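Local structure of phenylalanine hydroxylase (Colwellia psychrerythraea, 2V27) at residues G16-W20 and R60-L64; A142-M146 and L158-Y162; G176-Y180 and T191-M195. The protein is a monomeric, cold-active iron enzyme that probably hydroxylates L-phenylalanine to L-tyrosine using tetrahydrobiopterin and molecular oxygen. One frame throughout, in Å; residues are numbered along the deposited sequence. Where two conformers were deposited one is given.

The three contacts lie at different distances from one iron site. In series along the chain, none touches another. Contact 1 joins two N-terminal loops, its centre about 29 Å from that of contact 2 and 30 Å from that of contact 3; the Ile61 side chain is about 12 Å from that of iron ligand His122. Contact 2, a buried helix pair, is closest to the metal, with the Tyr162 side chain about 5 Å from the bound Fe (III) ion. Contact 3 packs a helix on one sheet face, over an outermost strand, its Ile179 side chain about 11 Å from the bound Fe (III) ion. Nearest atoms of contacts 2 and 3 are about 7 Å apart.

Contact 1: G16-W20 and R60-L64; sequences GFIEW and RIPQL
Two irregular segments can be joined almost like strands when a side chain supplies the missing hydrogen bonds. Residues 16-20 and 60-64 run in opposite directions, with CA atoms 8.0 Å apart for Gly16 and Leu64, 6.6 Å for Phe17 and Gln63, and 7.2 Å for Trp20 and Ile61. Phe17 to Trp20 and Arg60 to Gln63 are extended. Hydrogen bonding centres on Gln63 (chi1 m, chi2 m, chi3 -41°), whose amide reads both polar groups of one residue: Ile18 N donates to Gln63 OE1 at 2.9 Å, and Gln63 NE2 donates to Ile18 O at 2.8 Å. A water adds a bridge, accepting from Trp20 NE1 at 2.8 Å and donating to Pro62 O at 2.8 Å. Aromatic rings flank this pairing. Phe17 (chi1 t) lays a ring face on the amide, Phe17 CE1 3.5 Å from Gln63 CD. Trp20 (chi1 m, chi2 103°) receives a CH-pi contact from Ile61 (m, t), whose CD1 lies 3.7 Å from the six-membered ring centroid. Ile120 of iron-site helix 120-131 touches both Trp20 and Ile61. Pairing with Ile18 as a strand partner would, the Gln63 amide joins the loop before helix 22-38 to that before helix 64-75.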
loop_
_atom_site.group_PDB
_atom_site.type_symbol
_atom_site.label_atom_id
_atom_site.label_comp_id
_atom_site.label_asym_id
_atom_site.label_seq_id
_atom_site.Cartn_x
_atom_site.Cartn_y
_atom_site.Cartn_z
ATOM N N GLY B 16 -30.470 -12.837 -22.388
ATOM C CA GLY B 16 -29.328 -12.000 -21.990
ATOM C C GLY B 16 -29.671 -10.973 -20.920
ATOM O O GLY B 16 -28.862 -10.085 -20.607
ATOM N N PHE B 17 -30.869 -11.055 -20.368
ATOM C CA PHE B 17 -31.318 -10.027 -19.419
ATOM C C PHE B 17 -30.874 -10.395 -18.023
ATOM O O PHE B 17 -30.938 -11.575 -17.637
ATOM C CB PHE B 17 -32.823 -9.880 -19.478
ATOM C CG PHE B 17 -33.320 -8.597 -18.891
ATOM C CD1 PHE B 17 -33.379 -7.424 -19.659
ATOM C CD2 PHE B 17 -33.761 -8.571 -17.570
ATOM C CE1 PHE B 17 -33.868 -6.229 -19.100
ATOM C CE2 PHE B 17 -34.251 -7.387 -16.984
ATOM C CZ PHE B 17 -34.302 -6.212 -17.745
ATOM N N ILE B 18 -30.361 -9.402 -17.282
ATOM C CA ILE B 18 -30.020 -9.594 -15.868
ATOM C C ILE B 18 -30.982 -8.800 -14.999
ATOM O O ILE B 18 -31.236 -7.602 -15.250
ATOM C CB ILE B 18 -28.527 -9.200 -15.518
ATOM C CG1 ILE B 18 -27.549 -10.113 -16.245
ATOM C CG2 ILE B 18 -28.277 -9.282 -13.983
ATOM C CD1 ILE B 18 -26.099 -9.633 -16.290
ATOM N N GLU B 19 -31.545 -9.492 -14.010
ATOM C CA GLU B 19 -32.410 -8.830 -13.057
ATOM C C GLU B 19 -31.606 -8.308 -11.889
ATOM O O GLU B 19 -31.020 -9.079 -11.114
ATOM C CB GLU B 19 -33.536 -9.757 -12.572
ATOM C CG GLU B 19 -34.519 -9.028 -11.710
ATOM C CD GLU B 19 -35.818 -9.729 -11.655
ATOM O OE1 GLU B 19 -35.987 -10.564 -10.745
ATOM O OE2 GLU B 19 -36.641 -9.465 -12.537
ATOM N N TRP B 20 -31.552 -6.981 -11.815
ATOM C CA TRP B 20 -30.832 -6.300 -10.755
ATOM C C TRP B 20 -31.857 -5.853 -9.738
ATOM O O TRP B 20 -32.921 -5.324 -10.104
ATOM C CB TRP B 20 -30.072 -5.075 -11.312
ATOM C CG TRP B 20 -28.982 -5.452 -12.285
ATOM C CD1 TRP B 20 -29.029 -5.345 -13.664
ATOM C CD2 TRP B 20 -27.716 -6.030 -11.971
ATOM N NE1 TRP B 20 -27.845 -5.800 -14.209
ATOM C CE2 TRP B 20 -27.020 -6.212 -13.197
ATOM C CE3 TRP B 20 -27.063 -6.349 -10.777
ATOM C CZ2 TRP B 20 -25.714 -6.733 -13.259
ATOM C CZ3 TRP B 20 -25.772 -6.872 -10.839
ATOM C CH2 TRP B 20 -25.098 -7.040 -12.082
ATOM N N ARG B 60 -29.963 3.186 -12.657
ATOM C CA ARG B 60 -30.040 1.734 -12.657
ATOM C C ARG B 60 -28.886 1.152 -13.437
ATOM O O ARG B 60 -28.295 1.840 -14.277
ATOM C CB ARG B 60 -31.376 1.246 -13.211
ATOM C CG ARG B 60 -31.682 1.686 -14.625
ATOM C CD ARG B 60 -32.941 0.984 -15.161
ATOM C CZ ARG B 60 -31.879 0.914 -17.907
ATOM N NH1 ARG B 60 -31.411 -0.332 -17.788
ATOM N NH2 ARG B 60 -31.721 1.594 -19.044
ATOM N N ILE B 61 -28.567 -0.100 -13.144
ATOM C CA ILE B 61 -27.520 -0.788 -13.921
ATOM C C ILE B 61 -27.985 -1.070 -15.380
ATOM O O ILE B 61 -29.045 -1.693 -15.582
ATOM C CB ILE B 61 -27.062 -2.076 -13.223
ATOM C CG1 ILE B 61 -26.588 -1.754 -11.779
ATOM C CG2 ILE B 61 -25.984 -2.812 -14.060
ATOM C CD1 ILE B 61 -26.476 -2.976 -10.889
ATOM N N PRO B 62 -27.230 -0.606 -16.411
ATOM C CA PRO B 62 -27.693 -0.897 -17.766
ATOM C C PRO B 62 -27.563 -2.373 -18.098
ATOM O O PRO B 62 -26.659 -3.050 -17.594
ATOM C CB PRO B 62 -26.747 -0.054 -18.667
ATOM C CG PRO B 62 -25.473 0.018 -17.887
ATOM C CD PRO B 62 -25.978 0.199 -16.418
ATOM N N GLN B 63 -28.466 -2.872 -18.962
ATOM C CA GLN B 63 -28.247 -4.173 -19.574
ATOM C C GLN B 63 -27.033 -4.110 -20.488
ATOM O O GLN B 63 -26.824 -3.065 -21.174
ATOM C CB GLN B 63 -29.506 -4.570 -20.352
ATOM C CG GLN B 63 -30.690 -4.737 -19.413
ATOM C CD GLN B 63 -30.486 -5.835 -18.405
ATOM O OE1 GLN B 63 -29.960 -6.912 -18.723
ATOM N NE2 GLN B 63 -30.909 -5.587 -17.165
ATOM N N LEU B 64 -26.267 -5.208 -20.523
ATOM C CA LEU B 64 -25.036 -5.254 -21.351
ATOM C C LEU B 64 -25.387 -4.892 -22.808
ATOM O O LEU B 64 -24.667 -4.153 -23.459
ATOM C CB LEU B 64 -24.284 -6.578 -21.242
ATOM C CG LEU B 64 -23.647 -6.782 -19.863
ATOM C CD1 LEU B 64 -22.663 -7.989 -19.881
ATOM C CD2 LEU B 64 -22.960 -5.510 -19.339
HETATM O O HOH W 1 -26.522 -5.715 -16.717
#

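Contact 2: A142-M146 and L158-Y162; sequences AYGKM and LARLY
The 11.0 Å between the axes of these two consecutive helices, folded back on each other, is spanned by large side chains. Segments 142-146 and 158-162 lie on helices 134-147 and 152-167; the N-to-C directions of the segments are at 164°, nearly antiparallel, and the closest CA atoms are those of Met146 and Leu158, 7.8 Å apart. Both backbones are regular alpha-helix, with Met146 N bonded to Ala142 O at 2.9 Å and Tyr162 N to Leu158 O at 3.0 Å. Along the first segment, Tyr143 (chi1 t, chi2 87°) crosses the gap. Tyr143 OH lies 3.2 Å from Leu158 O, Tyr143 CE1 3.9 Å from Leu158 CB, and Tyr143 CE2 3.3 Å from Tyr162 CD1. The rings of Tyr143 and Tyr162 (chi1 t) meet obliquely, centroids 4.8 Å apart and planes at 45°; His274, from the C-terminal histidine tag, packs against both, as does Leu95 of helix 88-96. One turn later, Met146 (m, t, t) places SD 4.0 Å from Leu158 CD2 and 4.5 Å from Leu161 CD2, with Leu158 CD1 3.7 Å from Met146 O. Ile244 of helix 241-254 covers Met146 and Leu158. The second helix ends in the iron ligand Glu167, and the Tyr162 side chain lies about 3 Å from that of this ligand. Packing of aromatic and aliphatic side chains therefore connects the helical hairpin to the surroundings of the metal.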
loop_
_atom_site.group_PDB
_atom_site.type_symbol
_atom_site.label_atom_id
_atom_site.label_comp_id
_atom_site.label_asym_id
_atom_site.label_seq_id
_atom_site.Cartn_x
_atom_site.Cartn_y
_atom_site.Cartn_z
ATOM N N ALA B 142 -5.452 -4.443 -30.371
ATOM C CA ALA B 142 -4.059 -4.777 -30.686
ATOM C C ALA B 142 -3.406 -5.388 -29.454
ATOM O O ALA B 142 -2.607 -6.351 -29.548
ATOM C CB ALA B 142 -3.302 -3.546 -31.123
ATOM N N TYR B 143 -3.742 -4.888 -28.256
ATOM C CA TYR B 143 -3.167 -5.411 -27.033
ATOM C C TYR B 143 -3.591 -6.887 -26.901
ATOM O O TYR B 143 -2.798 -7.794 -26.559
ATOM C CB TYR B 143 -3.617 -4.549 -25.838
ATOM C CG TYR B 143 -3.257 -5.218 -24.549
ATOM C CD1 TYR B 143 -1.978 -5.007 -23.974
ATOM C CD2 TYR B 143 -4.146 -6.083 -23.868
ATOM C CE1 TYR B 143 -1.591 -5.632 -22.776
ATOM C CE2 TYR B 143 -3.761 -6.709 -22.648
ATOM C CZ TYR B 143 -2.443 -6.489 -22.107
ATOM O OH TYR B 143 -2.029 -7.102 -20.965
ATOM N N GLY B 144 -4.881 -7.164 -27.151
ATOM C CA GLY B 144 -5.349 -8.534 -27.093
ATOM C C GLY B 144 -4.559 -9.412 -28.071
ATOM O O GLY B 144 -4.150 -10.519 -27.702
ATOM N N LYS B 145 -4.339 -8.916 -29.291
ATOM C CA LYS B 145 -3.550 -9.698 -30.258
ATOM C C LYS B 145 -2.107 -9.951 -29.778
ATOM O O LYS B 145 -1.555 -11.005 -30.066
ATOM C CB LYS B 145 -3.598 -9.048 -31.617
ATOM C CG LYS B 145 -4.982 -9.179 -32.231
ATOM C CD LYS B 145 -5.080 -8.340 -33.509
ATOM C CE LYS B 145 -6.440 -8.506 -34.216
ATOM N NZ LYS B 145 -6.669 -7.522 -35.362
ATOM N N MET B 146 -1.505 -8.985 -29.079
ATOM C CA MET B 146 -0.140 -9.137 -28.577
ATOM C C MET B 146 0.005 -10.343 -27.652
ATOM O O MET B 146 1.036 -11.019 -27.690
ATOM C CB MET B 146 0.309 -7.878 -27.815
ATOM C CG MET B 146 0.437 -6.602 -28.573
ATOM S SD MET B 146 0.775 -5.294 -27.338
ATOM C CE MET B 146 0.344 -3.901 -28.370
ATOM N N LEU B 158 3.223 -7.585 -20.730
ATOM C CA LEU B 158 2.033 -7.044 -21.360
ATOM C C LEU B 158 1.072 -6.500 -20.281
ATOM O O LEU B 158 0.588 -5.389 -20.410
ATOM C CB LEU B 158 1.362 -8.168 -22.206
ATOM C CG LEU B 158 2.167 -8.563 -23.447
ATOM C CD1 LEU B 158 1.425 -9.693 -24.222
ATOM C CD2 LEU B 158 2.360 -7.319 -24.295
ATOM N N ALA B 159 0.802 -7.275 -19.238
ATOM C CA ALA B 159 -0.051 -6.783 -18.135
ATOM C C ALA B 159 0.443 -5.442 -17.516
ATOM O O ALA B 159 -0.376 -4.617 -17.113
ATOM C CB ALA B 159 -0.209 -7.871 -17.035
ATOM N N ARG B 160 1.757 -5.250 -17.492
ATOM C CA ARG B 160 2.391 -4.065 -16.943
ATOM C C ARG B 160 2.070 -2.885 -17.876
ATOM O O ARG B 160 1.663 -1.773 -17.437
ATOM C CB ARG B 160 3.920 -4.291 -16.780
ATOM C CG ARG B 160 4.715 -3.088 -16.327
ATOM C CD ARG B 160 6.198 -3.494 -16.146
ATOM N NE ARG B 160 6.383 -4.457 -15.059
ATOM C CZ ARG B 160 7.015 -5.611 -15.198
ATOM N NH1 ARG B 160 7.581 -5.941 -16.376
ATOM N NH2 ARG B 160 7.066 -6.436 -14.151
ATOM N N LEU B 161 2.201 -3.114 -19.189
ATOM C CA LEU B 161 1.812 -2.133 -20.188
ATOM C C LEU B 161 0.321 -1.733 -20.030
ATOM O O LEU B 161 -0.026 -0.541 -20.019
ATOM C CB LEU B 161 2.070 -2.641 -21.619
ATOM C CG LEU B 161 1.607 -1.708 -22.760
ATOM C CD1 LEU B 161 2.194 -0.247 -22.717
ATOM C CD2 LEU B 161 1.917 -2.380 -24.140
ATOM N N TYR B 162 -0.553 -2.712 -19.849
ATOM C CA TYR B 162 -1.989 -2.504 -19.719
ATOM C C TYR B 162 -2.232 -1.672 -18.452
ATOM O O TYR B 162 -3.013 -0.694 -18.468
ATOM C CB TYR B 162 -2.645 -3.880 -19.577
ATOM C CG TYR B 162 -4.170 -3.912 -19.706
ATOM C CD1 TYR B 162 -4.760 -4.080 -20.971
ATOM C CD2 TYR B 162 -4.994 -3.774 -18.599
ATOM C CE1 TYR B 162 -6.142 -4.122 -21.138
ATOM C CE2 TYR B 162 -6.420 -3.836 -18.756
ATOM C CZ TYR B 162 -6.946 -4.026 -20.052
ATOM O OH TYR B 162 -8.311 -4.079 -20.348
#

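Contact 3: G176-Y180 and T191-M195; sequences GLRIY and TDYAM
One methionine does most of the work in holding this helix on one face of a sheet, over its outermost strand. Residues 176-179 form that strand of the mixed sheet; the short axes of strand 176-179 and helix 191-195 approach to 9.4 Å, their N-to-C directions 146° apart. Facing CA pairs are Ile179 and Thr191 (8.1 Å) and Leu177 and Met195 (6.8 Å). Thr191 opens the helix segment: Thr191 CG2 lies 3.9 Å from Ile179 CD1 (Ile179 m, t), while its hydroxyl bonds to Val184 O. Ala194 O accepts a hydrogen bond from Arg202 NH2 and is in van der Waals contact with Leu177 CD2 (3.4 Å). Met195 (m, m, chi3 91°) then turns CE between the two strand residues, 3.4 Å from Leu177 CD2 and 3.5 Å from Ile179 CG1; Leu177 (t, p) is given in one of two deposited conformers. Strand 176-179 pairs antiparallel with strand 170-173; after the intervening helix 182-185, helix 188-196 returns to give helix-on-sheet packing in the small mixed sheet of the catalytic domain.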
loop_
_atom_site.group_PDB
_atom_site.type_symbol
_atom_site.label_atom_id
_atom_site.label_comp_id
_atom_site.label_asym_id
_atom_site.label_seq_id
_atom_site.Cartn_x
_atom_site.Cartn_y
_atom_site.Cartn_z
ATOM N N GLY B 176 -4.095 21.083 -18.581
ATOM C CA GLY B 176 -3.700 20.480 -17.315
ATOM C C GLY B 176 -3.760 18.960 -17.388
ATOM O O GLY B 176 -4.004 18.385 -18.466
ATOM N N LEU B 177 -3.577 18.324 -16.238
ATOM C CA LEU B 177 -3.570 16.859 -16.142
ATOM C C LEU B 177 -4.977 16.298 -16.297
ATOM O O LEU B 177 -5.937 16.811 -15.664
ATOM C CB LEU B 177 -3.003 16.454 -14.787
ATOM C CG LEU B 177 -2.464 15.048 -14.569
ATOM C CD1 LEU B 177 -1.180 14.835 -15.387
ATOM C CD2 LEU B 177 -2.198 14.823 -13.063
ATOM N N ARG B 178 -5.096 15.231 -17.105
ATOM C CA ARG B 178 -6.385 14.552 -17.293
ATOM C C ARG B 178 -6.156 13.059 -17.130
ATOM O O ARG B 178 -5.006 12.554 -17.038
ATOM C CB ARG B 178 -7.028 14.892 -18.652
ATOM C CG ARG B 178 -7.376 16.405 -18.880
ATOM C CD ARG B 178 -8.496 16.860 -17.965
ATOM N NE ARG B 178 -8.959 18.198 -18.323
ATOM C CZ ARG B 178 -8.434 19.300 -17.795
ATOM N NH1 ARG B 178 -7.451 19.173 -16.898
ATOM N NH2 ARG B 178 -8.891 20.522 -18.147
ATOM N N ILE B 179 -7.268 12.343 -17.160
ATOM C CA ILE B 179 -7.301 10.901 -16.896
ATOM C C ILE B 179 -7.907 10.082 -18.031
ATOM O O ILE B 179 -8.979 10.442 -18.526
ATOM C CB ILE B 179 -8.187 10.585 -15.651
ATOM C CG1 ILE B 179 -7.722 11.414 -14.440
ATOM C CG2 ILE B 179 -8.112 9.079 -15.311
ATOM C CD1 ILE B 179 -8.838 11.598 -13.413
ATOM N N TYR B 180 -7.217 9.013 -18.442
ATOM C CA TYR B 180 -7.879 8.070 -19.343
ATOM C C TYR B 180 -7.972 6.640 -18.792
ATOM O O TYR B 180 -8.755 5.836 -19.295
ATOM C CB TYR B 180 -7.333 8.102 -20.801
ATOM C CG TYR B 180 -6.002 7.437 -21.020
ATOM C CD1 TYR B 180 -5.943 6.106 -21.482
ATOM C CD2 TYR B 180 -4.787 8.098 -20.705
ATOM C CE1 TYR B 180 -4.723 5.485 -21.667
ATOM C CE2 TYR B 180 -3.544 7.488 -20.908
ATOM C CZ TYR B 180 -3.511 6.185 -21.381
ATOM O OH TYR B 180 -2.321 5.471 -21.553
ATOM N N THR B 191 -9.064 9.003 -8.296
ATOM C CA THR B 191 -9.091 10.256 -9.051
ATOM C C THR B 191 -8.411 11.392 -8.255
ATOM O O THR B 191 -7.618 12.173 -8.805
ATOM C CB THR B 191 -10.548 10.625 -9.401
ATOM O OG1 THR B 191 -10.981 9.734 -10.421
ATOM C CG2 THR B 191 -10.643 12.048 -9.942
ATOM N N ASP B 192 -8.758 11.488 -6.968
ATOM C CA ASP B 192 -8.210 12.595 -6.165
ATOM C C ASP B 192 -6.685 12.427 -6.092
ATOM O O ASP B 192 -5.948 13.385 -6.288
ATOM C CB ASP B 192 -8.787 12.531 -4.760
ATOM C CG ASP B 192 -8.292 13.667 -3.847
ATOM O OD1 ASP B 192 -8.115 13.390 -2.656
ATOM O OD2 ASP B 192 -8.172 14.819 -4.274
ATOM N N TYR B 193 -6.209 11.223 -5.866
ATOM C CA TYR B 193 -4.782 10.995 -5.643
ATOM C C TYR B 193 -4.023 11.257 -6.956
ATOM O O TYR B 193 -3.017 11.970 -6.982
ATOM C CB TYR B 193 -4.592 9.562 -5.160
ATOM C CG TYR B 193 -3.162 9.110 -5.030
ATOM C CD1 TYR B 193 -2.410 9.286 -3.829
ATOM C CD2 TYR B 193 -2.572 8.400 -6.083
ATOM C CE1 TYR B 193 -1.082 8.796 -3.741
ATOM C CE2 TYR B 193 -1.267 7.928 -6.013
ATOM C CZ TYR B 193 -0.519 8.124 -4.834
ATOM O OH TYR B 193 0.776 7.616 -4.757
ATOM N N ALA B 194 -4.534 10.723 -8.072
ATOM C CA ALA B 194 -3.891 10.896 -9.382
ATOM C C ALA B 194 -3.823 12.365 -9.782
ATOM O O ALA B 194 -2.818 12.775 -10.366
ATOM C CB ALA B 194 -4.623 10.060 -10.465
ATOM N N MET B 195 -4.858 13.148 -9.440
ATOM C CA MET B 195 -4.839 14.560 -9.857
ATOM C C MET B 195 -4.079 15.426 -8.884
ATOM O O MET B 195 -3.514 16.417 -9.315
ATOM C CB MET B 195 -6.270 15.080 -9.976
ATOM C CG MET B 195 -7.043 14.397 -11.129
ATOM S SD MET B 195 -6.350 14.705 -12.783
ATOM C CE MET B 195 -5.209 13.324 -13.006
#